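PDB 2P4G: hypothetical protein from Corynebacterium diphtheriae, which probably acts as an NADP-dependent pyrimidine reductase of the RibD C-terminal family, reducing a pyrimidine intermediate in riboflavin biosynthesis. Local coordinates for residues L65-R70 with H95-Q100; A73-V78 with D181-R186; E126-D131 with Q157-V162; I167-S172 with L176-D181; D210-T215 with P227-I232. All coordinates share one frame; numbering follows the deposited sequence. Where two conformers were deposited one is given.

Interaction 1. Residues L65-R70 with H95-Q100; sequences LLIQLR and HGIKNQ. With EDO (1,2-ethanediol), chain G.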
# COMPACT_ATOMS: atom_id res chain seq x y z
N LEU A 65 -16.20 10.77 3.49
CA LEU A 65 -15.96 9.72 4.48
C LEU A 65 -15.22 10.28 5.70
O LEU A 65 -15.53 9.92 6.83
CB LEU A 65 -15.17 8.57 3.85
CG LEU A 65 -14.92 7.35 4.73
CD1 LEU A 65 -16.24 6.75 5.09
CD2 LEU A 65 -13.99 6.34 4.01
N LEU A 66 -14.25 11.14 5.49
CA LEU A 66 -13.62 11.78 6.63
C LEU A 66 -14.68 12.49 7.47
O LEU A 66 -14.69 12.35 8.69
CB LEU A 66 -12.55 12.79 6.22
CG LEU A 66 -11.12 12.54 6.64
CD1 LEU A 66 -10.28 13.79 6.29
CD2 LEU A 66 -11.01 12.21 8.14
N ILE A 67 -15.55 13.25 6.82
CA ILE A 67 -16.60 14.00 7.53
C ILE A 67 -17.54 13.04 8.26
O ILE A 67 -17.93 13.29 9.40
CB ILE A 67 -17.40 14.91 6.58
CG1 ILE A 67 -16.51 16.03 6.05
CG2 ILE A 67 -18.60 15.53 7.29
CD1 ILE A 67 -15.76 16.72 7.08
N GLN A 68 -17.90 11.95 7.59
CA GLN A 68 -18.78 10.92 8.20
C GLN A 68 -18.14 10.38 9.48
O GLN A 68 -18.82 10.25 10.50
CB GLN A 68 -19.04 9.78 7.20
CG GLN A 68 -20.17 8.86 7.58
CD GLN A 68 -21.52 9.47 7.27
OE1 GLN A 68 -22.17 10.06 8.13
NE2 GLN A 68 -21.93 9.36 6.02
N LEU A 69 -16.85 10.10 9.43
CA LEU A 69 -16.12 9.54 10.59
C LEU A 69 -15.98 10.58 11.70
O LEU A 69 -16.11 10.26 12.88
CB LEU A 69 -14.75 8.97 10.19
CG LEU A 69 -14.02 8.15 11.28
CD1 LEU A 69 -14.81 6.92 11.77
CD2 LEU A 69 -12.64 7.73 10.84
N ARG A 70 -15.78 11.82 11.31
CA ARG A 70 -15.86 12.94 12.24
C ARG A 70 -17.21 13.06 12.93
O ARG A 70 -17.27 13.43 14.10
CB ARG A 70 -15.50 14.26 11.55
CG ARG A 70 -14.01 14.42 11.32
CD ARG A 70 -13.65 15.77 10.72
NE ARG A 70 -12.21 15.98 10.85
CZ ARG A 70 -11.61 17.17 10.89
NH1 ARG A 70 -12.31 18.29 10.78
NH2 ARG A 70 -10.30 17.23 11.05
N HIS A 95 -25.15 20.21 8.77
CA HIS A 95 -26.25 20.58 9.62
C HIS A 95 -26.98 19.31 10.11
O HIS A 95 -27.32 19.20 11.29
CB HIS A 95 -27.18 21.47 8.82
CG HIS A 95 -28.37 21.91 9.57
ND1 HIS A 95 -29.58 21.25 9.50
CD2 HIS A 95 -28.56 22.96 10.41
CE1 HIS A 95 -30.46 21.88 10.26
NE2 HIS A 95 -29.86 22.91 10.83
N GLY A 96 -27.20 18.37 9.19
CA GLY A 96 -27.89 17.11 9.49
C GLY A 96 -27.18 16.28 10.54
O GLY A 96 -27.78 15.85 11.52
N ILE A 97 -25.88 16.07 10.36
CA ILE A 97 -25.12 15.24 11.31
C ILE A 97 -25.15 15.83 12.73
O ILE A 97 -25.52 15.13 13.67
CB ILE A 97 -23.69 15.04 10.85
CG1 ILE A 97 -23.66 14.29 9.51
CG2 ILE A 97 -22.91 14.26 11.91
CD1 ILE A 97 -22.22 13.79 9.05
N LYS A 98 -24.79 17.11 12.85
CA LYS A 98 -24.79 17.85 14.12
C LYS A 98 -26.14 17.72 14.84
O LYS A 98 -26.18 17.57 16.06
CB LYS A 98 -24.51 19.35 13.89
CG LYS A 98 -23.12 19.72 13.38
CD LYS A 98 -22.90 21.25 13.37
N ASN A 99 -27.22 17.81 14.07
CA ASN A 99 -28.56 17.62 14.63
C ASN A 99 -28.80 16.18 15.08
O ASN A 99 -29.26 15.96 16.20
CB ASN A 99 -29.66 18.10 13.68
CG ASN A 99 -30.06 19.56 13.92
OD1 ASN A 99 -29.77 20.16 14.96
ND2 ASN A 99 -30.76 20.13 12.94
N GLN A 100 -28.47 15.19 14.25
CA GLN A 100 -28.48 13.77 14.69
C GLN A 100 -27.67 13.58 15.99
O GLN A 100 -28.12 12.92 16.91
CB GLN A 100 -27.96 12.81 13.60
CG GLN A 100 -29.03 12.26 12.65
C1 EDO G . -11.73 21.88 9.41
O1 EDO G . -12.11 22.33 8.10
C2 EDO G . -10.57 20.85 9.49
O2 EDO G . -10.28 20.39 10.87

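Interaction 2. Residues A73-V78 with D181-R186; sequences ADAIVV and DALHAR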
# COMPACT_ATOMS: atom_id res chain seq x y z
N ALA A 73 -17.17 10.53 15.64
CA ALA A 73 -16.15 10.74 16.66
C ALA A 73 -16.60 11.69 17.77
O ALA A 73 -17.33 12.65 17.54
CB ALA A 73 -14.85 11.32 16.00
N ASP A 74 -16.10 11.42 18.98
CA ASP A 74 -16.13 12.36 20.08
C ASP A 74 -14.91 13.26 20.08
O ASP A 74 -14.96 14.41 20.54
CB ASP A 74 -16.20 11.58 21.38
CG ASP A 74 -17.46 10.75 21.47
OD1 ASP A 74 -18.51 11.32 21.16
OD2 ASP A 74 -17.40 9.56 21.85
N ALA A 75 -13.79 12.72 19.59
CA ALA A 75 -12.53 13.49 19.45
C ALA A 75 -11.77 13.07 18.22
O ALA A 75 -11.90 11.94 17.73
CB ALA A 75 -11.64 13.31 20.68
N ILE A 76 -10.97 13.99 17.72
CA ILE A 76 -10.10 13.76 16.58
C ILE A 76 -8.70 13.98 17.13
O ILE A 76 -8.44 14.97 17.81
CB ILE A 76 -10.39 14.79 15.46
CG1 ILE A 76 -11.82 14.63 14.95
CG2 ILE A 76 -9.42 14.67 14.31
CD1 ILE A 76 -12.38 15.89 14.29
N VAL A 77 -7.80 13.05 16.85
CA VAL A 77 -6.41 13.17 17.21
C VAL A 77 -5.61 13.21 15.92
O VAL A 77 -5.78 12.37 15.04
CB VAL A 77 -5.97 11.99 18.09
CG1 VAL A 77 -4.47 11.97 18.26
CG2 VAL A 77 -6.70 12.04 19.45
N VAL A 78 -4.78 14.23 15.80
CA VAL A 78 -3.98 14.42 14.60
C VAL A 78 -2.68 15.15 15.00
O VAL A 78 -2.68 15.98 15.89
CB VAL A 78 -4.78 15.20 13.51
CG1 VAL A 78 -5.05 16.64 13.95
CG2 VAL A 78 -4.06 15.16 12.15
N ASP A 181 -5.78 9.19 27.34
CA ASP A 181 -6.26 9.35 28.71
C ASP A 181 -6.97 10.68 28.96
O ASP A 181 -8.03 10.71 29.60
CB ASP A 181 -5.10 9.21 29.71
CG ASP A 181 -4.43 7.83 29.66
OD1 ASP A 181 -4.98 6.89 29.04
OD2 ASP A 181 -3.33 7.69 30.22
N ALA A 182 -6.38 11.78 28.48
CA ALA A 182 -7.00 13.11 28.62
C ALA A 182 -8.40 13.14 28.02
O ALA A 182 -9.30 13.78 28.54
CB ALA A 182 -6.12 14.20 27.96
N LEU A 183 -8.56 12.44 26.89
CA LEU A 183 -9.84 12.39 26.18
C LEU A 183 -10.82 11.45 26.88
O LEU A 183 -11.99 11.77 27.02
CB LEU A 183 -9.64 11.98 24.73
CG LEU A 183 -9.00 13.03 23.81
CD1 LEU A 183 -8.56 12.40 22.48
CD2 LEU A 183 -9.96 14.17 23.54
N HIS A 184 -10.34 10.30 27.33
CA HIS A 184 -11.21 9.40 28.10
C HIS A 184 -11.64 10.05 29.38
O HIS A 184 -12.82 10.00 29.71
CB HIS A 184 -10.53 8.07 28.40
CG HIS A 184 -10.36 7.20 27.20
ND1 HIS A 184 -11.04 7.43 26.02
CD2 HIS A 184 -9.60 6.10 26.98
CE1 HIS A 184 -10.70 6.52 25.13
NE2 HIS A 184 -9.83 5.70 25.69
N ALA A 185 -10.70 10.68 30.08
CA ALA A 185 -10.99 11.42 31.32
C ALA A 185 -11.95 12.57 31.11
O ALA A 185 -12.39 13.19 32.05
CB ALA A 185 -9.71 11.94 31.93
N ARG A 186 -12.28 12.83 29.86
CA ARG A 186 -13.16 13.90 29.47
C ARG A 186 -14.47 13.33 28.96
O ARG A 186 -15.29 14.07 28.41
CB ARG A 186 -12.47 14.61 28.33
CG ARG A 186 -12.78 16.04 28.17
CD ARG A 186 -11.62 16.69 27.45
NE ARG A 186 -10.44 16.76 28.33
CZ ARG A 186 -9.61 17.79 28.39
NH1 ARG A 186 -9.81 18.87 27.61
NH2 ARG A 186 -8.58 17.76 29.23

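Interaction 3. Residues E126-D131 with Q157-V162; sequences ELFSPD and QKLIDV. With EDO (1,2-ethanediol), chain E; EDO (1,2-ethanediol), chain O.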
# COMPACT_ATOMS: atom_id res chain seq x y z
N GLU A 126 -8.00 30.53 12.39
CA GLU A 126 -9.13 30.69 13.30
C GLU A 126 -9.03 29.72 14.45
O GLU A 126 -9.53 30.01 15.53
CB GLU A 126 -10.47 30.47 12.58
CG GLU A 126 -10.94 31.64 11.71
CD GLU A 126 -11.38 32.85 12.49
OE1 GLU A 126 -11.10 32.92 13.72
OE2 GLU A 126 -12.03 33.74 11.89
N LEU A 127 -8.37 28.58 14.25
CA LEU A 127 -8.12 27.66 15.38
C LEU A 127 -7.46 28.35 16.59
O LEU A 127 -7.62 27.89 17.71
CB LEU A 127 -7.28 26.46 14.98
CG LEU A 127 -8.00 25.27 14.33
CD1 LEU A 127 -6.92 24.30 13.81
CD2 LEU A 127 -8.99 24.62 15.32
N PHE A 128 -6.73 29.44 16.34
CA PHE A 128 -6.02 30.14 17.43
C PHE A 128 -6.50 31.55 17.69
O PHE A 128 -5.82 32.29 18.41
CB PHE A 128 -4.49 30.05 17.21
CG PHE A 128 -4.04 28.64 17.13
CD1 PHE A 128 -4.00 27.86 18.27
CD2 PHE A 128 -3.75 28.06 15.92
CE1 PHE A 128 -3.67 26.52 18.19
CE2 PHE A 128 -3.42 26.72 15.83
CZ PHE A 128 -3.37 25.95 16.97
N SER A 129 -7.70 31.91 17.19
CA SER A 129 -8.34 33.18 17.55
C SER A 129 -8.79 33.10 18.99
O SER A 129 -9.40 32.12 19.39
CB SER A 129 -9.55 33.53 16.69
OG SER A 129 -9.21 33.53 15.31
N PRO A 130 -8.51 34.16 19.77
CA PRO A 130 -8.89 34.20 21.19
C PRO A 130 -10.40 34.17 21.47
O PRO A 130 -10.82 33.85 22.58
CB PRO A 130 -8.28 35.51 21.69
CG PRO A 130 -7.92 36.27 20.53
CD PRO A 130 -7.80 35.38 19.35
N ASP A 131 -11.20 34.48 20.46
CA ASP A 131 -12.64 34.46 20.64
C ASP A 131 -13.30 33.26 19.98
O ASP A 131 -14.50 33.21 19.85
CB ASP A 131 -13.22 35.76 20.09
CG ASP A 131 -12.83 36.02 18.66
OD1 ASP A 131 -12.15 35.19 18.04
OD2 ASP A 131 -13.18 37.08 18.16
N GLN A 157 3.37 29.97 26.02
CA GLN A 157 2.78 31.20 26.54
C GLN A 157 1.78 31.83 25.56
O GLN A 157 0.69 32.23 25.98
CB GLN A 157 3.89 32.21 26.88
CG GLN A 157 3.38 33.49 27.52
CD GLN A 157 2.66 33.23 28.82
OE1 GLN A 157 3.18 32.52 29.68
NE2 GLN A 157 1.44 33.79 28.96
N LYS A 158 2.16 31.90 24.28
CA LYS A 158 1.31 32.45 23.24
C LYS A 158 -0.00 31.69 23.22
O LYS A 158 -1.05 32.29 23.15
CB LYS A 158 1.95 32.31 21.85
CG LYS A 158 3.16 33.17 21.58
CD LYS A 158 3.99 32.63 20.38
N LEU A 159 0.07 30.36 23.24
CA LEU A 159 -1.15 29.55 23.26
C LEU A 159 -1.99 29.88 24.47
O LEU A 159 -3.20 30.06 24.38
CB LEU A 159 -0.81 28.06 23.24
CG LEU A 159 -0.27 27.54 21.91
CD1 LEU A 159 0.33 26.15 22.06
CD2 LEU A 159 -1.36 27.56 20.82
N ILE A 160 -1.34 29.98 25.61
CA ILE A 160 -2.03 30.26 26.85
C ILE A 160 -2.70 31.63 26.76
O ILE A 160 -3.87 31.78 27.11
CB ILE A 160 -1.07 30.13 28.04
CG1 ILE A 160 -0.73 28.65 28.24
CG2 ILE A 160 -1.69 30.73 29.35
CD1 ILE A 160 0.28 28.40 29.33
N ASP A 161 -1.99 32.59 26.19
CA ASP A 161 -2.51 33.93 26.04
C ASP A 161 -3.68 34.04 25.10
O ASP A 161 -4.44 35.00 25.20
CB ASP A 161 -1.41 34.87 25.57
CG ASP A 161 -0.33 35.05 26.60
OD1 ASP A 161 -0.59 34.73 27.78
OD2 ASP A 161 0.78 35.49 26.21
N VAL A 162 -3.84 33.10 24.17
CA VAL A 162 -5.05 33.11 23.34
C VAL A 162 -6.13 32.23 23.95
O VAL A 162 -7.24 32.19 23.46
CB VAL A 162 -4.77 32.82 21.82
CG1 VAL A 162 -3.95 33.96 21.22
CG2 VAL A 162 -4.07 31.46 21.58
C1 EDO E . -9.65 29.67 9.23
O1 EDO E . -8.35 29.25 9.63
C2 EDO E . -10.66 28.57 9.52
O2 EDO E . -11.69 28.65 8.53
C1 EDO O . -14.27 39.93 18.74
O1 EDO O . -14.01 39.14 19.92
C2 EDO O . -13.23 41.01 18.45
O2 EDO O . -13.85 42.31 18.47

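Interaction 4. Residues I167-S172 with L176-D181; sequences IVAPTS and LKIAFD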
# COMPACT_ATOMS: atom_id res chain seq x y z
N ILE A 167 -1.97 20.51 27.36
CA ILE A 167 -1.51 19.52 28.29
C ILE A 167 -0.07 19.23 27.94
O ILE A 167 0.24 18.88 26.79
CB ILE A 167 -2.29 18.20 28.17
CG1 ILE A 167 -3.76 18.38 28.55
CG2 ILE A 167 -1.65 17.14 29.08
CD1 ILE A 167 -4.59 17.11 28.29
N VAL A 168 0.82 19.36 28.93
CA VAL A 168 2.23 19.04 28.76
C VAL A 168 2.50 17.66 29.35
O VAL A 168 2.46 17.50 30.56
CB VAL A 168 3.13 20.08 29.47
CG1 VAL A 168 4.61 19.75 29.28
CG2 VAL A 168 2.79 21.47 28.96
N ALA A 169 2.73 16.67 28.50
CA ALA A 169 3.16 15.35 28.96
C ALA A 169 4.58 15.44 29.53
O ALA A 169 5.37 16.26 29.09
CB ALA A 169 3.12 14.34 27.80
N PRO A 170 4.89 14.64 30.57
CA PRO A 170 6.28 14.48 31.01
C PRO A 170 7.23 14.03 29.91
O PRO A 170 6.81 13.45 28.90
CB PRO A 170 6.18 13.42 32.09
CG PRO A 170 4.81 13.61 32.65
CD PRO A 170 3.96 13.93 31.47
N THR A 171 8.51 14.30 30.13
CA THR A 171 9.57 13.95 29.17
C THR A 171 9.57 12.44 28.88
O THR A 171 9.74 12.02 27.72
CB THR A 171 10.96 14.38 29.71
OG1 THR A 171 10.92 15.77 30.09
CG2 THR A 171 12.05 14.16 28.66
N SER A 172 9.35 11.65 29.94
CA SER A 172 9.30 10.19 29.87
C SER A 172 8.13 9.62 29.07
O SER A 172 8.29 8.67 28.31
CB SER A 172 9.21 9.64 31.30
OG SER A 172 8.40 10.49 32.10
N LEU A 176 0.58 10.11 22.79
CA LEU A 176 -0.67 9.46 22.40
C LEU A 176 -1.41 8.84 23.58
O LEU A 176 -2.61 8.99 23.69
CB LEU A 176 -0.45 8.37 21.34
CG LEU A 176 -0.75 8.77 19.90
CD1 LEU A 176 -0.47 7.60 18.97
CD2 LEU A 176 -2.20 9.23 19.76
N LYS A 177 -0.69 8.12 24.43
CA LYS A 177 -1.25 7.55 25.66
C LYS A 177 -1.87 8.68 26.49
O LYS A 177 -2.97 8.56 27.03
CB LYS A 177 -0.16 6.83 26.46
CG LYS A 177 -0.39 6.69 27.97
CD LYS A 177 -1.42 5.62 28.32
CE LYS A 177 -1.23 5.12 29.74
NZ LYS A 177 -2.17 4.01 30.05
N ILE A 178 -1.12 9.78 26.57
CA ILE A 178 -1.55 10.95 27.33
C ILE A 178 -2.82 11.54 26.72
O ILE A 178 -3.77 11.86 27.44
CB ILE A 178 -0.43 12.02 27.35
CG1 ILE A 178 0.74 11.54 28.22
CG2 ILE A 178 -0.98 13.38 27.86
CD1 ILE A 178 0.50 11.69 29.68
N ALA A 179 -2.83 11.70 25.41
CA ALA A 179 -3.99 12.26 24.73
C ALA A 179 -5.19 11.36 24.98
O ALA A 179 -6.27 11.83 25.31
CB ALA A 179 -3.73 12.39 23.24
N PHE A 180 -4.96 10.06 24.79
CA PHE A 180 -5.97 9.01 24.91
C PHE A 180 -6.61 9.12 26.30
O PHE A 180 -7.83 9.20 26.40
CB PHE A 180 -5.28 7.66 24.66
CG PHE A 180 -6.22 6.49 24.40
CD1 PHE A 180 -6.94 6.40 23.21
CD2 PHE A 180 -6.29 5.41 25.31
CE1 PHE A 180 -7.77 5.29 22.95
CE2 PHE A 180 -7.11 4.30 25.06
CZ PHE A 180 -7.86 4.24 23.88
N ASP A 181 -5.78 9.19 27.34
CA ASP A 181 -6.26 9.35 28.71
C ASP A 181 -6.97 10.68 28.96
O ASP A 181 -8.03 10.71 29.60
CB ASP A 181 -5.10 9.21 29.71
CG ASP A 181 -4.43 7.83 29.66
OD1 ASP A 181 -4.98 6.89 29.04
OD2 ASP A 181 -3.33 7.69 30.22

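Interaction 5. Residues D210-T215 with P227-I232; sequences DRLHLT and PLFGKI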
# COMPACT_ATOMS: atom_id res chain seq x y z
N ASP A 210 -8.54 0.15 17.18
CA ASP A 210 -9.49 -0.97 17.06
C ASP A 210 -9.83 -1.28 15.62
O ASP A 210 -10.06 -2.43 15.27
CB ASP A 210 -10.80 -0.63 17.76
CG ASP A 210 -10.61 -0.32 19.20
OD1 ASP A 210 -10.13 -1.23 19.89
OD2 ASP A 210 -10.91 0.81 19.64
N ARG A 211 -9.95 -0.23 14.82
CA ARG A 211 -10.31 -0.33 13.40
C ARG A 211 -9.55 0.71 12.62
O ARG A 211 -9.19 1.75 13.16
CB ARG A 211 -11.78 -0.04 13.15
CG ARG A 211 -12.60 -1.22 13.30
CD ARG A 211 -14.05 -1.01 12.95
NE ARG A 211 -14.68 -2.28 13.25
CZ ARG A 211 -14.97 -2.69 14.48
NH1 ARG A 211 -14.79 -1.90 15.54
NH2 ARG A 211 -15.51 -3.89 14.65
N LEU A 212 -9.38 0.42 11.33
CA LEU A 212 -8.71 1.27 10.39
C LEU A 212 -9.62 1.49 9.19
O LEU A 212 -10.13 0.53 8.63
CB LEU A 212 -7.41 0.59 9.94
CG LEU A 212 -6.55 1.21 8.86
CD1 LEU A 212 -6.11 2.61 9.24
CD2 LEU A 212 -5.38 0.28 8.62
N HIS A 213 -9.83 2.76 8.84
CA HIS A 213 -10.37 3.13 7.56
C HIS A 213 -9.21 3.52 6.66
O HIS A 213 -8.52 4.48 6.94
CB HIS A 213 -11.30 4.31 7.71
CG HIS A 213 -12.54 3.97 8.44
ND1 HIS A 213 -13.70 3.59 7.81
CD2 HIS A 213 -12.80 3.92 9.77
CE1 HIS A 213 -14.62 3.32 8.72
NE2 HIS A 213 -14.10 3.52 9.91
N LEU A 214 -8.99 2.75 5.59
CA LEU A 214 -7.88 3.02 4.68
C LEU A 214 -8.45 3.18 3.29
O LEU A 214 -9.22 2.34 2.80
CB LEU A 214 -6.86 1.88 4.71
CG LEU A 214 -5.64 2.01 3.78
CD1 LEU A 214 -4.69 3.07 4.28
CD2 LEU A 214 -4.94 0.66 3.64
N THR A 215 -8.11 4.32 2.68
CA THR A 215 -8.40 4.61 1.30
C THR A 215 -7.13 4.38 0.50
O THR A 215 -6.08 4.90 0.85
CB THR A 215 -8.81 6.08 1.13
OG1 THR A 215 -9.93 6.35 1.98
CG2 THR A 215 -9.14 6.42 -0.36
N PRO A 227 6.26 7.00 4.10
CA PRO A 227 5.73 5.70 4.48
C PRO A 227 4.47 5.86 5.33
O PRO A 227 4.47 6.60 6.31
CB PRO A 227 6.86 5.08 5.29
CG PRO A 227 8.07 5.69 4.72
CD PRO A 227 7.71 7.09 4.34
N LEU A 228 3.41 5.17 4.91
CA LEU A 228 2.12 5.25 5.54
C LEU A 228 2.18 5.20 7.07
O LEU A 228 1.50 5.97 7.74
CB LEU A 228 1.23 4.12 5.02
CG LEU A 228 -0.21 4.00 5.52
CD1 LEU A 228 -0.96 5.34 5.29
CD2 LEU A 228 -0.88 2.82 4.85
N PHE A 229 2.97 4.28 7.62
CA PHE A 229 3.03 4.10 9.06
C PHE A 229 4.37 4.49 9.66
O PHE A 229 4.78 3.97 10.70
CB PHE A 229 2.62 2.67 9.43
CG PHE A 229 1.19 2.36 9.09
CD1 PHE A 229 0.19 3.29 9.34
CD2 PHE A 229 0.85 1.17 8.52
CE1 PHE A 229 -1.13 3.01 9.03
CE2 PHE A 229 -0.45 0.89 8.19
CZ PHE A 229 -1.45 1.81 8.45
N GLY A 230 5.04 5.43 9.00
CA GLY A 230 6.22 6.07 9.56
C GLY A 230 7.50 5.39 9.21
O GLY A 230 7.54 4.19 8.96
N LYS A 231 8.57 6.16 9.20
CA LYS A 231 9.90 5.63 8.92
C LYS A 231 10.81 5.70 10.15
O LYS A 231 12.03 5.59 10.00
CB LYS A 231 10.54 6.40 7.75
N ILE A 232 10.23 5.85 11.34
CA ILE A 232 10.98 5.78 12.62
C ILE A 232 11.16 4.34 13.07
O ILE A 232 10.59 3.91 14.08
CB ILE A 232 10.25 6.52 13.74

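Interaction 1. Residues L65-R70 with H95-Q100
I97 reaches over from helix 95-103 with its delta methyl in front, and Q68 and I67 of helix 60-72 both meet it through that one carbon. The CB of I97 already points toward the other helix, and the chain beyond it runs on extended (chi2 -170°), which makes CD1 the tip of the approach. Q68 starts from the far side: its CB points away, but a bend at chi2 (78°) swings the amide back until Q68 OE1 lies 3.8 Å from I97 CD1. The two side chains cross obliquely, oxygen against methyl, and no hydrogen bond passes between the helices. At the nitrogen end of the amide, Q68 NE2 is hydrogen-bonded to T18 OG1. I67 makes the looser flank, with I67 CG2 4.4 Å from I97 CD1. In this dihydrofolate reductase-like fold helix 60-72 links the parallel strands 35-43 and 75-79, and its inner residues L66 and L69 lie on I39 of the sheet, so helix 95-103 meets it on the outside, at the surface. R70 leaves the contact altogether. Its chain is straight from CG to NE, and the edge of the guanidinium takes an ethanediol in plane: R70 NH1 donates to O2 of that molecule at 2.9 Å, and NH2 to the same oxygen at 3.2 Å. R70 NE, meanwhile, forms a salt bridge with E194.

Interaction 2. Residues A73-V78 with D181-R186
L183 points its side chain from helix 175-184 straight at strand 75-79, where A75 and V77 receive it. The CB of L183 is directed toward the strand, and chi1 (-72°) sets CG beside the backbone N. At the branch point, L183 CG is 4.1 Å from A75 CB. From there the two methyls part. Of the strand residues, CD2 meets A75, and the 3.4 Å from L183 CD2 to A75 CB is tighter than normal van der Waals contact. CD1 bridges both residues: L183 CD1 lies 3.7 Å from A75 CB and 3.6 Å from V77 CG2. The helix belongs to a beta-alpha-beta crossover of the dihydrofolate reductase-like fold, leaving edge strand 166-169 and passing over the parallel strands between before the chain re-enters the sheet as strand 190-195, next to 75-79. Residues A75 and V77 face this helix, whereas the CB of I76 between them points away from it. All three touching residues are buried and purely apolar where they meet. L183 also rests on T113 of strand 111-115 and on L188. Just beyond, R186 donates weakly from NE to A182 O (3.2 Å), while its NH1 pairs with E165.

Interaction 3. Residues E126-D131 with Q157-V162
P130 and V162 bring the two backbones close, CA to CA 4.5 Å, and the P130 CA-H points at V162 O with 3.5 Å from CA to O and an angle of 149° at the hydrogen. No conventional hydrogen bond crosses here, so the remaining contacts are van der Waals ones made by side chains. V162 turns its CB toward the loop and lays its branched end against the carbonyl oxygen of F128: V162 CB is 3.6 Å from F128 O, with both methyls only slightly farther. The F128 ring, for its part, meets L159. The CB of L159 does not aim at the loop, but its end comes round, and L159 CD2 sits 3.7 Å from F128 CD1 and CE1 alike, an oblique approach to that side of the ring. One face of the ring carries L127 CB, offset toward the rim, and the rings of F121 and F123 also meet F128. Two ethanediol molecules bind at the outer margin: E126 N donates to O1 of one at 3.1 Å, and O1 of the other donates to D131 OD2 at 2.8 Å. The arrangement joins the loop between strands 111-115 and 139-143 to helix 150-162, the connecting helix of the beta-alpha-beta unit made by the neighbouring parallel strands 139-143 and 166-169.

Interaction 4. Residues I167-S172 with L176-D181
I178 is the residue of helix 175-184 that makes this contact, meeting I167, A169 and P170. Strand 166-169 and this helix are consecutive, the opening half of a beta-alpha-beta crossover: the chain leaves the edge strand of the sheet, turns through a short loop and folds back across it as a helix. I178 aims its CB at the strand and spreads its atoms over three residues. CG1 lies over A169, with I178 CG1 3.7 Å from A169 CB. CG2 goes to the beginning of the segment, where I178 CG2 is 4.0 Å from I167 CG2, methyl to methyl. CD1, turned aside by chi2 (-78°), heads past the end of the strand, toward P170; it still grazes A169 CB at 4.2 Å, while I178 CD1 and P170 CD stand 4.5 Å apart. The contacts are all apolar, and A169, the one small residue, takes the closest approach. I167 and A169 both direct CB toward the helix, with V168 pointing away.

What fixes the strand is its neighbour, 139-143: I167 makes backbone hydrogen bonds with V140 and T142, and A169 with T142 and Q144. I141 of that strand touches both partners, at I167, I178 and A179, and nearer the start of the helix L176 packs on L115 and on Q202 and A203 of helix 197-206. At the turn itself, P170 O is hydrogen-bonded to both T173 OG1 and Q143 NE2.

Interaction 5. Residues D210-T215 with P227-I232
L212 and L214 stand on the same face of strand 211-217 and meet F229 and L228, which come in on a type I beta turn. The strand lies in the sheet of the dihydrofolate reductase-like fold, parallel to 35-43 and antiparallel to 254-260. Backbones stay well apart, with 10.3 Å between L214 CA and L228 CA, and side chains have to span the gap. The leucines do so with nearly one conformation: L214 holds CG anti to its own N (chi1 179°), L228 does the same (chi1 -179°), and each reaches out through a methyl. L214 CD1 and L228 CD2 touch at 3.9 Å. L212 sends its CD2 to the tip of the phenylalanine, 4.2 Å from F229 CZ, arriving at the ring edge near its plane. The CB of F229 does not face the strand; the ring reaches it by its far end. One face of that ring is taken by its own neighbour, with L228 CG 3.7 Å above the plane and over the centre. The second subunit joins this buried cluster: its I44 packs on L212, L214 and L228, and its N45 on F229, placing the contact at the dimer interface. F229 O is hydrogen-bonded to R201 NH1. The turn closes with G230 N donating to P227 O at 3.0 Å.

Interactions 2 and 4 are the most closely tied: they share D181 and helix 175-184, their centres are 12 Å apart, and A182 CB packs on I167 CD1. Interaction 1 lies across the sheet from that helix and meets interaction 2 where R70 NE comes within 3.5 Å of I76 CD1. It also touches interaction 5, with L69 CD1 3.9 Å from H213 NE2. Interaction 3 is more remote, its nearest atoms about 7 Å from interaction 4, although helix 150-162 leads directly into strand 166-169. Interactions 3 and 5 are farthest apart, about 31 Å between centres. Interaction 5 alone is touched by the second subunit.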